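Local coordinates for protein enterotoxin type A (Staphylococcus aureus, PDB 1DYQ) that activates T cells as a superantigen by binding MHC class II molecules and T-cell receptors, and causes staphylococcal food poisoning, at residues 26-30 against 31-35; 161-164 against 165-169; 209-212 against 213-216; 146-149 against 150-153; 91-94 against 95-98. The protein carries 3 engineered substitutions. All coordinates share one frame; numbering follows the deposited sequence. Where two conformers were deposited one is given.

Contact 1 (26-30 against 31-35); sequences NLKQI and YYYNE
Lys28 crosses the ring of Tyr33 at a slant, five residues on. Its CG is anti to the backbone N (chi1 -173°) and the chain beyond is extended, which carries it past the ring. CG lies 4.0 Å from Tyr33 CE2, and CD keeps about the same distance from that atom. CE is 3.5 Å from Tyr33 OH and also touches CD2 of Tyr32. NZ passes the Tyr33 hydroxyl and bonds to Asn172. CD2 of Tyr32 itself sits over one face of the Tyr33 ring, toward its rim.

On another side of helix 23-32, CG2 of Ile30 meets Tyr31 CD2 at 3.5 Å. Leu27 CD2 lies alongside the same ring, 4.0 Å from Tyr31 CE2. Near the helix end Tyr31 N bonds Leu27 O at 3.0 Å and Tyr33 N bonds Gln29 O at 2.9 Å. The amide of Asn34 then takes over from the backbone: ND2 donates to Ile30 O at 2.9 Å, from above the carbonyl plane. Lys36 holds the OD1 side of that amide. A side-chain amide thus satisfies the carbonyl of Ile30 near the helix end, and the aliphatic part of a lysine serves as packing while its charge is used further on.

Contact 2 (161-164 against 165-169); sequences RRYL and QEKYN
Lys167 lies alongside Tyr163, one helical turn apart, and the two side chains point the same way. The apolar contact is a CH-pi interaction: CB of Lys167 sits over one face of the Tyr163 ring, 4.1 Å from its centroid and 21° off the normal. CG of Lys167 follows to 3.7 Å from Tyr163 OH. The same CG also lies over a face of the Tyr168 ring, toward its rim. Leu164 CD2 packs on Tyr168 CD2 at 4.0 Å.

These residues form the last turns of helix 153-168, the long helix of the beta-grasp domain. Leu164 and Tyr168 face its sheet, touching Leu130 and, on strand 226-232, Ile229 and Leu231. The helix stops at Asn169, which has positive phi.

Water contacts join the polar ends. One water lies 2.6 Å from Tyr163 OH and donates to Tyr168 OH, which also bonds Asn137. A second lies 2.9 Å from Tyr163 OH and accepts from Lys167 NZ at 3.1 Å. Both waters sit in the plane of the Tyr163 ring, at its edge.

Each backbone bond runs from residue i+4 to residue i. Lys167 N donates to Tyr163 O at 2.8 Å, and Tyr168 N donates to Leu164 O.

Contact 3 (209-212 against 213-216); sequences TLLR and IYRD
Tyr214 N donates to Leu211 O at 2.8 Å, and Arg215 N donates to Arg212 O at 2.9 Å. Both are bonds from residue i+3 to residue i. Both are fairly straight. Water extends this network. One water donates to Leu210 O at 2.7 Å and accepts from Ile213 N at 3.2 Å, so it links a carbonyl and an amide that have no direct bond to each other.

The i+3 spacing marks a short 3-10 turn. It lies in the loop between strands 195-198 and 219-221 of the beta-grasp domain. The turn places Arg212 and Arg215 side by side, pointing the same way.

Their guanidinium groups stack, with centres 3.9 Å apart and planes at 26°. NH2 of Arg215 lies over a face of the Arg212 group, toward its rim, while NE of Arg212 lies over the centre of the Arg215 group. Two positive charges meet here. A salt bridge from Arg215 NE to Asp73 probably offsets part of the cost. The Arg215 chain is extended as far as CD and turns at chi3 (79°), which brings its flat end over that of Arg212.

On the inner side Leu211 crosses the Tyr214 ring at a slant. Its CD2 comes within 3.4 Å of Tyr214 CE2. CB lies near Tyr214 CD2, and CD1 near both CE2 and CD2. The Tyr214 hydroxyl bonds Asp157. Leu211 also touches helix 23-32.

Contact 4 (146-149 against 150-153); sequences TNKK and NVTV
Thr146 OG1 meets Val151 CG2 at 3.6 Å and is held by two polar partners. It accepts from Lys148 N at 3.1 Å, with an N-H...O angle of 157°, and this bond makes an ST turn. It is also hydrogen-bonded to the carboxylate of Glu155. OG1 is anti to the backbone N (chi1 -175°), which turns it toward Val151 and lets it reach the amide two residues on.

Val151 approaches obliquely. Its CG2 is the branch that touches the threonine and lies 4.2 Å from Thr146 CB. Its CB is 4.1 Å from CB of Lys148, so the valine rests against both residues. Lys148 CB also packs against Asn150 O at 3.3 Å. The end of the lysine leads away: its chain is straight to CE and bends at chi4 (74°). Its NZ makes a salt bridge with Glu155. One glutamate thus ties down both Thr146 and Lys148, and the nearby positive charge would probably favour its ionised form.

No hydrogen bond joins the two segments directly. Before the corner at Asn147, Thr146 bonds Lys124 through the backbone. After it Lys149 pairs with Asn118 and Ser222, and Val151 with Ile220.

Further on, Thr152 occupies the N-cap position of helix 153-168, its OG1 accepting from Glu155 N. The contact is a corner in the beta-grasp domain, after which the chain pairs briefly with strand 219-221 and enters the long helix.

Contact 5 (91-94 against 95-98); sequences AYAG and YQCA. Engineered in segment 91-94: Ala93 (natural residue Tyr). With SO4 (sulfate ion), chain C.
Ala93 CB presses on the ring of Tyr95 and forms the tight part of this contact. Ala93 is engineered; the natural residue is tyrosine. Its methyl carbon stands over the centre of one ring face, 3.5 Å from the centroid and 14° off the normal, a close CH-pi contact. The nearest ring atom is Tyr95 CE2, at 3.4 Å. The ring folds back over the methyl because Tyr95 CG lies between its backbone N and carbonyl carbon (chi1 64°).

Gln96 secures the inner side. Its chain is extended beyond CG and carries the amide back to the end of strand 86-91, where NE2 donates to Ala91 O at 3.0 Å, with the acceptor in the amide plane. NE2 also donates to Cys107 O, so one buried nitrogen serves two carbonyls. Backbone bonds close the turn: Gln96 N to Ala93 O and Cys97 N to Gly94 O, each 3.1 Å long.

The other side is looser and holds a sulfate ion, probably from the crystallisation liquor. Tyr95 N donates to sulfate O3 at 2.9 Å. The same oxygen lies 3.2 Å from Tyr95 CD2, and the ion is also bonded to Tyr65 OH. Gly94 has no side chain where it borders the ion, which leaves room for sulfate O2.

The two i+3 bonds define a 3-10 turn after strand 86-91 of the OB-fold domain. It opens the disulfide loop of the toxin, since Cys97 is joined to Cys107 on strand 105-114.

Contacts 1, 3 and 5 meet where the OB-fold and beta-grasp domains join: Leu211 of contact 3 packs on Ile30 of contact 1 and Ala91 of contact 5. Tyr31 OH to Tyr214 OH adds a polar link between contacts 1 and 3. Contacts 1 and 2 lie on separate helices, joined by Tyr32 OH to Glu166 OE1. Contact 4 is mostly buried and leads into helix 153-168, whose far end holds contact 2. The other four are partly buried. Chemistry follows place: four-residue spacing and ring packing on the helices, three-residue turns in contacts 3 and 5, and side-chain bonds at the corner of contact 4.

Contact 1 (26-30 against 31-35)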
# COMPACT_ATOMS: atom_id res chain seq x y z
N ASN A 26 8.71 12.18 2.32
CA ASN A 26 8.77 10.72 2.18
C ASN A 26 7.39 10.15 1.87
O ASN A 26 7.26 9.24 1.06
CB ASN A 26 9.36 10.04 3.39
CG ASN A 26 10.84 10.36 3.60
OD1 ASN A 26 11.50 10.70 2.61
ND2 ASN A 26 11.30 10.20 4.81
N LEU A 27 6.35 10.65 2.57
CA LEU A 27 5.00 10.14 2.30
C LEU A 27 4.56 10.43 0.90
O LEU A 27 3.94 9.61 0.20
CB LEU A 27 4.01 10.77 3.31
CG LEU A 27 3.99 10.09 4.67
CD1 LEU A 27 3.47 11.05 5.75
CD2 LEU A 27 3.18 8.81 4.63
N LYS A 28 4.83 11.66 0.38
CA LYS A 28 4.46 11.99 -0.97
C LYS A 28 5.18 11.12 -1.99
O LYS A 28 4.63 10.65 -2.96
CB LYS A 28 4.75 13.47 -1.29
CG LYS A 28 4.21 13.88 -2.64
CD LYS A 28 4.31 15.40 -2.82
CE LYS A 28 3.93 15.77 -4.25
NZ LYS A 28 4.13 17.23 -4.50
N GLN A 29 6.51 10.87 -1.68
CA GLN A 29 7.23 9.99 -2.62
C GLN A 29 6.65 8.59 -2.64
O GLN A 29 6.43 8.04 -3.73
CB GLN A 29 8.71 9.92 -2.15
CG GLN A 29 9.50 8.94 -3.06
CD GLN A 29 10.95 8.86 -2.59
OE1 GLN A 29 11.24 8.95 -1.42
NE2 GLN A 29 11.86 8.70 -3.56
N ILE A 30 6.37 8.01 -1.48
CA ILE A 30 5.96 6.59 -1.44
C ILE A 30 4.56 6.39 -1.94
O ILE A 30 4.21 5.34 -2.46
CB ILE A 30 6.21 5.98 -0.07
CG1 ILE A 30 6.36 4.46 -0.10
CG2 ILE A 30 5.10 6.34 0.91
CD1 ILE A 30 6.50 3.81 -1.42
N TYR A 31 3.69 7.45 -1.89
CA TYR A 31 2.34 7.29 -2.45
C TYR A 31 2.10 8.00 -3.74
O TYR A 31 0.99 7.85 -4.33
CB TYR A 31 1.30 7.79 -1.38
CG TYR A 31 1.23 6.81 -0.24
CD1 TYR A 31 0.66 5.53 -0.47
CD2 TYR A 31 1.66 7.08 1.04
CE1 TYR A 31 0.59 4.61 0.55
CE2 TYR A 31 1.58 6.17 2.06
CZ TYR A 31 1.06 4.91 1.81
OH TYR A 31 0.94 4.00 2.81
N TYR A 32 3.04 8.74 -4.32
CA TYR A 32 2.81 9.48 -5.55
C TYR A 32 3.98 9.45 -6.53
O TYR A 32 3.74 9.61 -7.72
CB TYR A 32 2.46 10.93 -5.17
CG TYR A 32 1.92 11.79 -6.27
CD1 TYR A 32 0.69 11.53 -6.84
CD2 TYR A 32 2.64 12.92 -6.68
CE1 TYR A 32 0.18 12.36 -7.85
CE2 TYR A 32 2.14 13.74 -7.69
CZ TYR A 32 0.93 13.44 -8.26
OH TYR A 32 0.45 14.27 -9.26
N TYR A 33 5.18 9.16 -6.04
CA TYR A 33 6.34 9.09 -6.96
C TYR A 33 7.01 7.71 -6.81
O TYR A 33 8.22 7.56 -7.04
CB TYR A 33 7.35 10.16 -6.63
CG TYR A 33 6.89 11.60 -6.80
CD1 TYR A 33 6.39 12.06 -7.99
CD2 TYR A 33 7.01 12.47 -5.72
CE1 TYR A 33 5.97 13.39 -8.12
CE2 TYR A 33 6.63 13.81 -5.86
CZ TYR A 33 6.11 14.23 -7.04
OH TYR A 33 5.75 15.57 -7.18
N ASN A 34 6.22 6.71 -6.53
CA ASN A 34 6.73 5.36 -6.25
C ASN A 34 6.99 4.55 -7.52
O ASN A 34 6.78 4.95 -8.64
CB ASN A 34 5.79 4.62 -5.32
CG ASN A 34 4.41 4.38 -5.86
OD1 ASN A 34 4.18 4.26 -7.06
ND2 ASN A 34 3.41 4.23 -4.97
N GLU A 35 7.60 3.37 -7.27
CA GLU A 35 7.85 2.39 -8.33
C GLU A 35 7.18 1.08 -7.88
O GLU A 35 7.40 0.66 -6.72
CB GLU A 35 9.36 2.11 -8.48
CG GLU A 35 10.17 3.35 -8.87
CD GLU A 35 11.61 2.99 -9.25
OE1 GLU A 35 12.35 2.51 -8.40
OE2 GLU A 35 11.96 3.22 -10.43

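Contact 2 (161-164 against 165-169)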
# COMPACT_ATOMS: atom_id res chain seq x y z
N ARG A 161 -4.52 6.44 -1.97
CA ARG A 161 -3.70 7.59 -1.60
C ARG A 161 -3.11 8.30 -2.77
O ARG A 161 -2.89 9.53 -2.69
CB ARG A 161 -2.62 7.16 -0.58
CG ARG A 161 -3.20 6.53 0.66
CD ARG A 161 -2.24 6.69 1.84
NE ARG A 161 -2.42 5.66 2.82
CZ ARG A 161 -1.84 5.57 4.01
NH1 ARG A 161 -1.05 6.54 4.45
NH2 ARG A 161 -2.04 4.49 4.76
N ARG A 162 -2.90 7.66 -3.93
CA ARG A 162 -2.42 8.35 -5.11
C ARG A 162 -3.47 9.40 -5.57
O ARG A 162 -3.13 10.53 -5.79
CB ARG A 162 -2.13 7.42 -6.28
CG ARG A 162 -1.65 8.15 -7.53
CD ARG A 162 -1.22 7.14 -8.62
NE ARG A 162 0.06 6.56 -8.21
CZ ARG A 162 1.23 7.15 -8.29
NH1 ARG A 162 1.37 8.35 -8.82
NH2 ARG A 162 2.30 6.53 -7.78
N TYR A 163 -4.73 8.96 -5.47
CA TYR A 163 -5.84 9.90 -5.80
C TYR A 163 -5.91 11.00 -4.76
O TYR A 163 -6.12 12.18 -5.16
CB TYR A 163 -7.15 9.10 -5.85
CG TYR A 163 -8.38 10.01 -5.96
CD1 TYR A 163 -8.69 10.61 -7.15
CD2 TYR A 163 -9.14 10.24 -4.83
CE1 TYR A 163 -9.81 11.46 -7.24
CE2 TYR A 163 -10.25 11.11 -4.91
CZ TYR A 163 -10.55 11.68 -6.11
OH TYR A 163 -11.67 12.50 -6.19
N LEU A 164 -5.73 10.72 -3.49
CA LEU A 164 -5.79 11.77 -2.47
C LEU A 164 -4.70 12.80 -2.71
O LEU A 164 -4.90 13.99 -2.47
CB LEU A 164 -5.75 11.24 -1.06
CG LEU A 164 -6.87 10.27 -0.66
CD1 LEU A 164 -6.71 9.77 0.75
CD2 LEU A 164 -8.24 10.97 -0.86
N GLN A 165 -3.51 12.35 -3.12
CA GLN A 165 -2.46 13.33 -3.44
C GLN A 165 -2.85 14.16 -4.64
O GLN A 165 -2.71 15.41 -4.61
CB GLN A 165 -1.13 12.54 -3.72
CG GLN A 165 0.03 13.52 -3.99
CD GLN A 165 0.32 14.38 -2.78
OE1 GLN A 165 0.31 13.99 -1.64
NE2 GLN A 165 0.60 15.67 -3.10
N GLU A 166 -3.33 13.59 -5.70
CA GLU A 166 -3.68 14.26 -6.92
C GLU A 166 -4.83 15.26 -6.73
O GLU A 166 -4.74 16.38 -7.22
CB GLU A 166 -4.12 13.24 -8.00
CG GLU A 166 -4.27 13.92 -9.37
CD GLU A 166 -2.91 14.46 -9.83
OE1 GLU A 166 -2.01 13.63 -10.05
OE2 GLU A 166 -2.75 15.70 -9.89
N LYS A 167 -5.84 14.83 -6.01
CA LYS A 167 -7.05 15.66 -5.86
C LYS A 167 -6.94 16.62 -4.72
O LYS A 167 -7.39 17.81 -4.88
CB LYS A 167 -8.27 14.75 -5.73
CG LYS A 167 -9.59 15.48 -5.46
CD LYS A 167 -10.09 16.15 -6.72
CE LYS A 167 -11.55 16.60 -6.54
NZ LYS A 167 -12.14 16.96 -7.88
N TYR A 168 -6.43 16.25 -3.57
CA TYR A 168 -6.36 17.08 -2.39
C TYR A 168 -4.97 17.49 -1.96
O TYR A 168 -4.84 18.22 -0.95
CB TYR A 168 -7.04 16.36 -1.19
CG TYR A 168 -8.49 16.02 -1.48
CD1 TYR A 168 -9.46 17.01 -1.32
CD2 TYR A 168 -8.87 14.79 -2.00
CE1 TYR A 168 -10.79 16.74 -1.62
CE2 TYR A 168 -10.19 14.53 -2.31
CZ TYR A 168 -11.14 15.52 -2.12
OH TYR A 168 -12.45 15.25 -2.44
N ASN A 169 -3.92 17.14 -2.70
CA ASN A 169 -2.55 17.49 -2.29
C ASN A 169 -2.26 17.03 -0.88
O ASN A 169 -1.60 17.67 -0.06
CB ASN A 169 -2.33 19.01 -2.40
CG ASN A 169 -2.58 19.52 -3.79
OD1 ASN A 169 -2.20 18.94 -4.78
ND2 ASN A 169 -3.26 20.69 -3.87
O HOH W 1 -13.07 13.35 -4.18
O HOH W 2 -12.38 13.99 -8.57

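Contact 3 (209-212 against 213-216)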
# COMPACT_ATOMS: atom_id res chain seq x y z
N THR A 209 10.76 2.32 6.72
CA THR A 209 9.71 1.58 7.40
C THR A 209 8.35 2.17 7.12
O THR A 209 7.32 1.66 7.62
CB THR A 209 9.97 1.54 8.91
OG1 THR A 209 10.24 2.87 9.41
CG2 THR A 209 11.22 0.66 9.20
N LEU A 210 8.27 3.19 6.27
CA LEU A 210 6.94 3.78 6.00
C LEU A 210 5.92 2.75 5.59
O LEU A 210 4.73 2.80 6.04
CB LEU A 210 7.07 4.89 4.99
CG LEU A 210 6.94 6.33 5.46
CD1 LEU A 210 6.89 7.26 4.25
CD2 LEU A 210 5.72 6.51 6.35
N LEU A 211 6.28 1.80 4.73
CA LEU A 211 5.37 0.80 4.26
C LEU A 211 5.47 -0.51 5.01
O LEU A 211 4.87 -1.51 4.64
CB LEU A 211 5.56 0.56 2.73
CG LEU A 211 5.26 1.75 1.83
CD1 LEU A 211 5.09 1.28 0.38
CD2 LEU A 211 3.95 2.44 2.30
N ARG A 212 6.13 -0.48 6.19
CA ARG A 212 6.17 -1.73 6.98
C ARG A 212 4.79 -2.15 7.43
O ARG A 212 4.53 -3.32 7.68
CB ARG A 212 7.12 -1.54 8.17
CG ARG A 212 7.19 -2.75 9.08
CD ARG A 212 8.37 -2.60 10.04
NE ARG A 212 8.20 -3.53 11.15
CZ ARG A 212 9.23 -3.96 11.90
NH1 ARG A 212 10.45 -3.60 11.55
NH2 ARG A 212 8.96 -4.77 12.90
N ILE A 213 3.81 -1.22 7.43
CA ILE A 213 2.44 -1.58 7.72
C ILE A 213 1.92 -2.64 6.75
O ILE A 213 0.98 -3.36 7.10
CB ILE A 213 1.47 -0.37 7.66
CG1 ILE A 213 1.64 0.43 6.38
CG2 ILE A 213 1.64 0.49 8.91
CD1 ILE A 213 0.52 1.46 6.16
N TYR A 214 2.51 -2.78 5.56
CA TYR A 214 2.06 -3.74 4.59
C TYR A 214 2.79 -5.09 4.70
O TYR A 214 2.44 -6.03 4.00
CB TYR A 214 2.21 -3.22 3.18
CG TYR A 214 1.51 -1.91 2.84
CD1 TYR A 214 0.29 -1.61 3.46
CD2 TYR A 214 2.08 -1.01 2.00
CE1 TYR A 214 -0.34 -0.40 3.13
CE2 TYR A 214 1.45 0.19 1.66
CZ TYR A 214 0.21 0.46 2.27
OH TYR A 214 -0.34 1.70 1.99
N ARG A 215 3.72 -5.19 5.63
CA ARG A 215 4.52 -6.42 5.77
C ARG A 215 3.73 -7.58 6.28
O ARG A 215 4.17 -8.75 6.18
CB ARG A 215 5.75 -6.12 6.64
CG ARG A 215 6.86 -7.19 6.45
CD ARG A 215 8.09 -6.79 7.29
NE ARG A 215 7.92 -7.11 8.68
CZ ARG A 215 8.89 -7.09 9.61
NH1 ARG A 215 10.11 -6.69 9.26
NH2 ARG A 215 8.61 -7.42 10.84
N ASP A 216 2.55 -7.37 6.88
CA ASP A 216 1.67 -8.47 7.22
C ASP A 216 1.00 -9.12 6.01
O ASP A 216 0.32 -10.14 6.16
CB ASP A 216 0.61 -7.98 8.21
CG ASP A 216 -0.32 -6.91 7.71
OD1 ASP A 216 -0.24 -6.35 6.61
OD2 ASP A 216 -1.25 -6.56 8.53
O HOH W 3 4.66 1.66 8.45
O HOH W 4 2.32 -5.28 9.03

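Contact 4 (146-149 against 150-153)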
# COMPACT_ATOMS: atom_id res chain seq x y z
N THR A 146 -9.75 -3.39 -8.94
CA THR A 146 -8.92 -4.61 -8.81
C THR A 146 -9.51 -5.72 -9.64
O THR A 146 -10.72 -5.76 -9.90
CB THR A 146 -8.71 -5.01 -7.37
OG1 THR A 146 -7.79 -6.16 -7.36
CG2 THR A 146 -9.97 -5.42 -6.66
N ASN A 147 -8.66 -6.62 -10.14
CA ASN A 147 -9.14 -7.83 -10.80
C ASN A 147 -9.07 -9.03 -9.87
O ASN A 147 -9.37 -10.16 -10.26
CB ASN A 147 -8.26 -8.12 -12.05
CG ASN A 147 -8.29 -7.01 -13.07
OD1 ASN A 147 -9.33 -6.74 -13.66
ND2 ASN A 147 -7.15 -6.37 -13.29
N LYS A 148 -8.78 -8.79 -8.58
CA LYS A 148 -8.59 -9.86 -7.64
C LYS A 148 -9.77 -10.08 -6.70
O LYS A 148 -10.27 -9.11 -6.11
CB LYS A 148 -7.33 -9.62 -6.79
CG LYS A 148 -6.06 -9.50 -7.63
CD LYS A 148 -4.87 -9.18 -6.69
CE LYS A 148 -3.60 -9.05 -7.54
NZ LYS A 148 -3.55 -7.80 -8.32
N LYS A 149 -10.13 -11.31 -6.46
CA LYS A 149 -11.16 -11.64 -5.45
C LYS A 149 -10.63 -11.41 -4.06
O LYS A 149 -11.25 -10.83 -3.18
CB LYS A 149 -11.54 -13.14 -5.61
CG LYS A 149 -12.18 -13.41 -6.97
CD LYS A 149 -12.41 -14.90 -7.17
CE LYS A 149 -12.75 -15.17 -8.65
NZ LYS A 149 -12.87 -16.64 -8.89
N ASN A 150 -9.40 -11.93 -3.83
CA ASN A 150 -8.67 -11.68 -2.59
C ASN A 150 -7.54 -10.71 -2.90
O ASN A 150 -6.73 -10.98 -3.82
CB ASN A 150 -8.08 -13.04 -2.14
CG ASN A 150 -7.01 -12.85 -1.09
OD1 ASN A 150 -5.82 -12.98 -1.38
ND2 ASN A 150 -7.42 -12.48 0.10
N VAL A 151 -7.60 -9.50 -2.37
CA VAL A 151 -6.70 -8.43 -2.75
C VAL A 151 -5.93 -7.92 -1.55
O VAL A 151 -6.44 -7.90 -0.43
CB VAL A 151 -7.47 -7.27 -3.41
CG1 VAL A 151 -8.46 -6.63 -2.42
CG2 VAL A 151 -6.55 -6.22 -3.98
N THR A 152 -4.67 -7.50 -1.75
CA THR A 152 -3.95 -6.93 -0.62
C THR A 152 -4.60 -5.54 -0.30
O THR A 152 -4.97 -4.81 -1.21
CB THR A 152 -2.46 -6.73 -0.83
OG1 THR A 152 -2.11 -5.88 -1.88
CG2 THR A 152 -1.79 -8.12 -1.01
N VAL A 153 -4.59 -5.25 0.98
CA VAL A 153 -4.92 -3.87 1.40
C VAL A 153 -3.94 -2.91 0.77
O VAL A 153 -4.31 -1.84 0.26
CB VAL A 153 -4.96 -3.72 2.91
CG1 VAL A 153 -5.09 -2.22 3.28
CG2 VAL A 153 -6.13 -4.50 3.51

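Contact 5 (91-94 against 95-98)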
# COMPACT_ATOMS: atom_id res chain seq x y z
N ALA A 91 4.75 -1.52 -3.73
CA ALA A 91 5.76 -0.51 -4.04
C ALA A 91 7.12 -1.05 -3.55
O ALA A 91 7.25 -1.38 -2.38
CB ALA A 91 5.44 0.76 -3.22
N TYR A 92 8.11 -0.95 -4.43
CA TYR A 92 9.44 -1.47 -4.04
C TYR A 92 10.47 -0.36 -4.03
O TYR A 92 10.34 0.67 -4.67
CB TYR A 92 9.87 -2.56 -5.04
CG TYR A 92 10.06 -2.11 -6.47
CD1 TYR A 92 11.20 -1.43 -6.88
CD2 TYR A 92 9.06 -2.30 -7.42
CE1 TYR A 92 11.35 -0.96 -8.15
CE2 TYR A 92 9.21 -1.85 -8.72
CZ TYR A 92 10.36 -1.18 -9.09
OH TYR A 92 10.50 -0.73 -10.37
N ALA A 93 11.56 -0.62 -3.28
CA ALA A 93 12.70 0.34 -3.31
C ALA A 93 13.86 -0.34 -2.56
O ALA A 93 13.66 -1.07 -1.64
CB ALA A 93 12.33 1.61 -2.52
N GLY A 94 15.09 0.07 -2.97
CA GLY A 94 16.25 -0.41 -2.23
C GLY A 94 16.23 0.07 -0.78
O GLY A 94 16.70 -0.59 0.12
N TYR A 95 15.64 1.28 -0.56
CA TYR A 95 15.60 1.86 0.76
C TYR A 95 14.68 1.11 1.70
O TYR A 95 14.77 1.31 2.94
CB TYR A 95 15.32 3.37 0.75
CG TYR A 95 13.99 3.81 0.21
CD1 TYR A 95 12.83 3.60 0.96
CD2 TYR A 95 13.88 4.43 -1.01
CE1 TYR A 95 11.60 3.99 0.46
CE2 TYR A 95 12.65 4.85 -1.53
CZ TYR A 95 11.52 4.60 -0.76
OH TYR A 95 10.29 4.98 -1.25
N GLN A 96 13.97 0.09 1.23
CA GLN A 96 13.11 -0.72 2.05
C GLN A 96 13.75 -2.00 2.54
O GLN A 96 13.17 -2.76 3.28
CB GLN A 96 11.77 -1.02 1.34
CG GLN A 96 10.94 0.27 1.23
CD GLN A 96 9.63 0.11 0.54
OE1 GLN A 96 8.71 0.96 0.80
NE2 GLN A 96 9.43 -0.85 -0.33
N CYS A 97 15.01 -2.21 2.12
CA CYS A 97 15.73 -3.40 2.51
C CYS A 97 16.41 -3.25 3.87
O CYS A 97 16.81 -2.14 4.26
CB CYS A 97 16.79 -3.74 1.45
SG CYS A 97 16.10 -4.03 -0.21
N ALA A 98 16.54 -4.36 4.57
CA ALA A 98 17.32 -4.43 5.81
C ALA A 98 18.80 -4.54 5.46
O ALA A 98 19.14 -4.87 4.32
CB ALA A 98 16.90 -5.61 6.67
S SO4 C . 17.60 3.17 -3.32
O1 SO4 C . 17.76 4.55 -3.76
O2 SO4 C . 17.81 2.15 -4.39
O3 SO4 C . 16.14 2.97 -2.83
O4 SO4 C . 18.44 2.88 -2.10